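Local coordinates for macrophage migration inhibitory factor-like protein (Entamoeba histolytica, PDB 6CUQ), which is a trimeric member of the macrophage migration inhibitory factor family, in which beta-alpha-beta units lay two helices across a sheet that continues between subunits, at residues Leu83-Cys88 and Ile102-Phe106; Pro10-Leu16 and Ala48-Ser54. All coordinates share one frame; numbering follows the deposited sequence.

Interaction 1: Leu83-Cys88 and Ile102-Phe106; sequences LSDRYC and IYLNF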
# COMPACT_ATOMS: atom_id res chain seq x y z
N LEU B 83 -10.84 -14.24 7.80
CA LEU B 83 -10.67 -13.22 6.78
C LEU B 83 -9.91 -13.75 5.57
O LEU B 83 -10.26 -13.44 4.43
CB LEU B 83 -9.98 -12.00 7.38
CG LEU B 83 -10.86 -11.10 8.23
CD1 LEU B 83 -9.99 -10.14 8.98
CD2 LEU B 83 -11.81 -10.33 7.32
N SER B 84 -8.87 -14.55 5.80
CA SER B 84 -8.12 -15.11 4.67
C SER B 84 -9.02 -15.99 3.81
O SER B 84 -8.97 -15.93 2.57
CB SER B 84 -6.91 -15.89 5.17
OG SER B 84 -6.16 -15.11 6.08
N ASP B 85 -9.87 -16.80 4.45
CA ASP B 85 -10.74 -17.70 3.69
C ASP B 85 -11.76 -16.92 2.86
O ASP B 85 -11.98 -17.23 1.68
CB ASP B 85 -11.43 -18.67 4.64
CG ASP B 85 -12.38 -19.61 3.92
OD1 ASP B 85 -13.59 -19.61 4.24
OD2 ASP B 85 -11.92 -20.32 3.01
N ARG B 86 -12.37 -15.88 3.43
CA ARG B 86 -13.42 -15.16 2.71
C ARG B 86 -12.86 -14.33 1.56
O ARG B 86 -13.47 -14.25 0.49
CB ARG B 86 -14.23 -14.30 3.69
CG ARG B 86 -15.00 -15.17 4.67
CD ARG B 86 -16.26 -14.52 5.18
NE ARG B 86 -17.26 -14.36 4.14
CZ ARG B 86 -18.32 -13.56 4.25
NH1 ARG B 86 -18.48 -12.85 5.36
NH2 ARG B 86 -19.19 -13.45 3.26
N TYR B 87 -11.72 -13.66 1.77
CA TYR B 87 -11.11 -12.89 0.69
C TYR B 87 -10.61 -13.79 -0.44
O TYR B 87 -10.70 -13.41 -1.62
CB TYR B 87 -9.96 -12.03 1.22
CG TYR B 87 -10.42 -10.72 1.80
CD1 TYR B 87 -10.92 -9.73 0.97
CD2 TYR B 87 -10.33 -10.47 3.16
CE1 TYR B 87 -11.34 -8.53 1.48
CE2 TYR B 87 -10.75 -9.26 3.69
CZ TYR B 87 -11.25 -8.30 2.84
OH TYR B 87 -11.67 -7.09 3.33
N CYS B 88 -10.03 -14.94 -0.10
CA CYS B 88 -9.56 -15.85 -1.15
C CYS B 88 -10.74 -16.41 -1.94
O CYS B 88 -10.66 -16.56 -3.16
CB CYS B 88 -8.71 -16.96 -0.54
SG CYS B 88 -7.06 -16.40 -0.01
N ILE B 102 -2.39 -15.48 -3.63
CA ILE B 102 -2.89 -14.35 -2.86
C ILE B 102 -2.15 -14.31 -1.53
O ILE B 102 -2.14 -15.30 -0.79
CB ILE B 102 -4.40 -14.44 -2.61
CG1 ILE B 102 -5.16 -14.48 -3.94
CG2 ILE B 102 -4.86 -13.32 -1.68
CD1 ILE B 102 -6.62 -14.75 -3.81
N TYR B 103 -1.54 -13.17 -1.22
CA TYR B 103 -0.98 -12.93 0.11
C TYR B 103 -1.82 -11.88 0.83
O TYR B 103 -2.37 -10.96 0.21
CB TYR B 103 0.47 -12.45 0.04
CG TYR B 103 1.50 -13.53 -0.08
CD1 TYR B 103 1.21 -14.84 0.26
CD2 TYR B 103 2.78 -13.24 -0.54
CE1 TYR B 103 2.17 -15.83 0.15
CE2 TYR B 103 3.73 -14.21 -0.66
CZ TYR B 103 3.43 -15.51 -0.32
OH TYR B 103 4.41 -16.48 -0.45
N LEU B 104 -1.92 -12.03 2.14
CA LEU B 104 -2.62 -11.06 2.97
C LEU B 104 -1.73 -10.64 4.14
O LEU B 104 -0.86 -11.41 4.59
CB LEU B 104 -3.92 -11.62 3.51
CG LEU B 104 -4.98 -12.01 2.49
CD1 LEU B 104 -4.87 -13.50 2.14
CD2 LEU B 104 -6.37 -11.67 3.04
N ASN B 105 -1.96 -9.42 4.61
CA ASN B 105 -1.29 -8.86 5.78
C ASN B 105 -2.33 -8.26 6.72
O ASN B 105 -3.30 -7.64 6.27
CB ASN B 105 -0.27 -7.79 5.36
CG ASN B 105 1.12 -8.36 5.16
OD1 ASN B 105 2.10 -7.62 5.07
ND2 ASN B 105 1.22 -9.69 5.10
N PHE B 106 -2.10 -8.44 8.01
CA PHE B 106 -3.00 -7.94 9.04
C PHE B 106 -2.21 -7.06 10.00
O PHE B 106 -1.16 -7.47 10.50
CB PHE B 106 -3.68 -9.08 9.79
CG PHE B 106 -4.39 -10.03 8.88
CD1 PHE B 106 -5.69 -9.77 8.48
CD2 PHE B 106 -3.75 -11.15 8.39
CE1 PHE B 106 -6.35 -10.63 7.63
CE2 PHE B 106 -4.40 -12.01 7.53
CZ PHE B 106 -5.71 -11.75 7.15
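The hydroxyl oxygen of S84 faces two ways at once: it is hydrogen-bonded to the main-chain carbonyl of Q80, one helical turn earlier, and it lies near the plane of the F106 ring, at its edge, with OG of S84 3.6 Å from CZ of F106. Its first torsion, -50°, sets OG beside the backbone N, where it reaches the carbonyl of the preceding turn; its hydrogen bond is therefore internal to the helix. L83 meets the same ring from another direction, its CB 3.9 Å from CE1 of F106, an oblique approach.

Further along, L104 packs against S84, Y87 and C88, on successive turns of the helix. Its CD2 lies 4.0 Å from CB of Y87 and approaches CD2 of the Y87 ring obliquely, while its CD1 is 4.2 Å from SG of C88. With the second torsion of L104 at 94°, away from the staggered values, CD2 is directed at Y87 and CD1 at C88. I102 completes the row: CG2 of I102 stands 4.1 Å from SG of C88, and CD1 of I102 comes to 4.1 Å from CA of C88. Within the strand, ND2 of N105 donates to O of L104 at 2.7 Å, arriving above the carbonyl plane.

The axes of 83-88 and 102-106 approach to 9.8 Å at 140°, so the helix runs back diagonally over the strand, as expected in the beta-alpha-beta unit of strand 66-72, helix 80-95 and strand 102-108. Y87 continues from this contact over I68 and I70, and its OH bonds to S32 of helix 22-40; L83 packs on I35 and V39 of that helix, while Y103 to N105 pair antiparallel with a strand of the second subunit.

Interaction 2: Pro10-Leu16 and Ala48-Ser54; sequences PHALITL and ATQVVTS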
# COMPACT_ATOMS: atom_id res chain seq x y z
N PRO B 10 -12.20 -0.91 10.18
CA PRO B 10 -11.41 -1.78 9.28
C PRO B 10 -11.27 -1.24 7.86
O PRO B 10 -12.17 -0.62 7.30
CB PRO B 10 -12.20 -3.10 9.30
CG PRO B 10 -13.59 -2.71 9.68
CD PRO B 10 -13.54 -1.45 10.47
N HIS B 11 -10.09 -1.50 7.28
CA HIS B 11 -9.79 -1.10 5.91
C HIS B 11 -9.05 -2.21 5.18
O HIS B 11 -8.18 -2.88 5.75
CB HIS B 11 -8.93 0.18 5.86
CG HIS B 11 -8.67 0.69 4.47
ND1 HIS B 11 -7.65 0.22 3.67
CD2 HIS B 11 -9.32 1.63 3.73
CE1 HIS B 11 -7.68 0.84 2.51
NE2 HIS B 11 -8.68 1.70 2.52
N ALA B 12 -9.39 -2.40 3.90
CA ALA B 12 -8.72 -3.38 3.05
C ALA B 12 -8.26 -2.68 1.78
O ALA B 12 -9.09 -2.13 1.04
CB ALA B 12 -9.62 -4.57 2.70
N LEU B 13 -6.95 -2.67 1.56
CA LEU B 13 -6.35 -2.22 0.32
C LEU B 13 -6.00 -3.47 -0.48
O LEU B 13 -5.10 -4.23 -0.10
CB LEU B 13 -5.11 -1.36 0.57
CG LEU B 13 -4.76 -0.28 -0.46
CD1 LEU B 13 -3.56 0.55 -0.01
CD2 LEU B 13 -4.51 -0.88 -1.84
N ILE B 14 -6.74 -3.70 -1.56
CA ILE B 14 -6.60 -4.88 -2.40
C ILE B 14 -5.84 -4.46 -3.65
O ILE B 14 -6.32 -3.64 -4.44
CB ILE B 14 -7.96 -5.49 -2.75
CG1 ILE B 14 -8.72 -5.81 -1.46
CG2 ILE B 14 -7.77 -6.75 -3.60
CD1 ILE B 14 -10.16 -6.26 -1.68
N THR B 15 -4.65 -5.01 -3.81
CA THR B 15 -3.83 -4.80 -4.99
C THR B 15 -3.87 -6.12 -5.76
O THR B 15 -3.37 -7.14 -5.27
CB THR B 15 -2.40 -4.42 -4.59
OG1 THR B 15 -2.44 -3.28 -3.71
CG2 THR B 15 -1.52 -4.14 -5.81
N LEU B 16 -4.50 -6.12 -6.92
CA LEU B 16 -4.64 -7.36 -7.66
C LEU B 16 -4.30 -7.16 -9.13
O LEU B 16 -4.40 -6.05 -9.66
CB LEU B 16 -6.04 -7.95 -7.51
CG LEU B 16 -7.20 -7.43 -8.35
CD1 LEU B 16 -8.46 -8.19 -7.99
CD2 LEU B 16 -7.40 -5.95 -8.18
N ALA B 48 -14.10 0.22 4.90
CA ALA B 48 -13.69 0.88 3.67
C ALA B 48 -12.76 -0.05 2.90
O ALA B 48 -12.15 -0.96 3.47
CB ALA B 48 -12.99 2.22 3.94
N THR B 49 -12.70 0.17 1.58
CA THR B 49 -11.89 -0.67 0.70
C THR B 49 -11.51 0.10 -0.56
O THR B 49 -12.33 0.80 -1.15
CB THR B 49 -12.62 -1.98 0.37
OG1 THR B 49 -12.69 -2.78 1.55
CG2 THR B 49 -11.89 -2.77 -0.72
N GLN B 50 -10.24 -0.05 -0.95
CA GLN B 50 -9.71 0.44 -2.21
C GLN B 50 -9.15 -0.74 -2.99
O GLN B 50 -8.39 -1.55 -2.44
CB GLN B 50 -8.61 1.49 -1.98
CG GLN B 50 -9.05 2.68 -1.15
CD GLN B 50 -10.19 3.46 -1.80
OE1 GLN B 50 -10.32 3.48 -3.03
NE2 GLN B 50 -11.02 4.12 -0.99
N VAL B 51 -9.53 -0.84 -4.26
CA VAL B 51 -9.08 -1.90 -5.16
C VAL B 51 -8.11 -1.30 -6.17
O VAL B 51 -8.48 -0.38 -6.91
CB VAL B 51 -10.26 -2.58 -5.86
CG1 VAL B 51 -9.76 -3.74 -6.69
CG2 VAL B 51 -11.28 -3.04 -4.83
N VAL B 52 -6.88 -1.83 -6.21
CA VAL B 52 -5.83 -1.26 -7.04
C VAL B 52 -5.40 -2.30 -8.08
O VAL B 52 -5.05 -3.43 -7.72
CB VAL B 52 -4.64 -0.80 -6.18
CG1 VAL B 52 -3.43 -0.37 -7.04
CG2 VAL B 52 -5.10 0.30 -5.20
N THR B 53 -5.43 -1.92 -9.35
CA THR B 53 -5.01 -2.80 -10.44
C THR B 53 -3.50 -2.77 -10.60
O THR B 53 -2.91 -1.71 -10.82
CB THR B 53 -5.66 -2.38 -11.75
OG1 THR B 53 -7.07 -2.64 -11.68
CG2 THR B 53 -5.06 -3.17 -12.91
N SER B 54 -2.88 -3.95 -10.57
CA SER B 54 -1.43 -4.06 -10.64
C SER B 54 -1.01 -5.02 -11.75
O SER B 54 -1.83 -5.64 -12.43
CB SER B 54 -0.87 -4.56 -9.31
OG SER B 54 -1.40 -5.85 -9.03
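H11 pairs with A48, and A12 with T49, in a parallel beta ladder, the strand-strand half of a beta-alpha-beta unit in which helix 22-40 carries the chain from 11-16 to 48-53. Seven backbone hydrogen bonds span it, alternating direction from A48 N to P10 O through to S54 N to L16 O. A12, I14 and L16 therefore spend both N and O on this partner, as do A48, Q50 and V52. H11, L13 and T15 instead turn their backbone to K71, D69 and F67 of strand 66-72, and A48 to V51 also pair antiparallel with a strand of the third subunit.

I14 N meets O of Q50 at 2.8 Å, nearly straight at the hydrogen (168°), whereas S54 N reaches O of L16 at 2.7 Å from 37° out of the carbonyl plane. A48 O is gripped twice, by A12 N at 3.1 Å and by T49 OG1 at 2.7 Å, the donors coming from opposite faces of its plane; T49 OG1 also bonds S32 OG.

On the face carrying H11, Q50 and V52, CG of Q50 sits at the edge of the imidazole, 3.8 Å from NE2 of H11, while F67 of the third subunit stacks on that ring. The Q50 amide also bonds that subunit, OE1 to S54 OG and NE2 to S65 OG. The reciprocal bond joins S54 OG of this chain to OE1 of Q50 of the second subunit, the amide oxygen accepting. CD2 of L13 lies 3.6 Å from CG2 of V52.

The face carrying A12, I14, L16, T49 and V51 looks to the helices, where A12 touches S32 and Y87. L16, its first torsion at 81° putting CG between backbone N and carbonyl carbon, brings CD2 to 3.6 Å from CG1 of V51.

Both contacts are buried and both reach the same four-stranded sheet, but they use it differently. Interaction 2 is made within the sheet, by main-chain hydrogen bonds between adjacent parallel strands; interaction 1 is made between the sheet and a covering helix, by side-chain packing, with the hydroxyls of S84 and Y87 bonded to Q80 and S32 outside the two segments. Their strands, 48-53 and 102-108, form the two outer edges of the sheet within the chain, and each edge is extended by a different neighbour: the third subunit at 48-51, the second at 103-105. The two contacts meet at Y87, whose OH lies 3.3 Å from CB of A12 and whose CE1 packs against CD1 of I14.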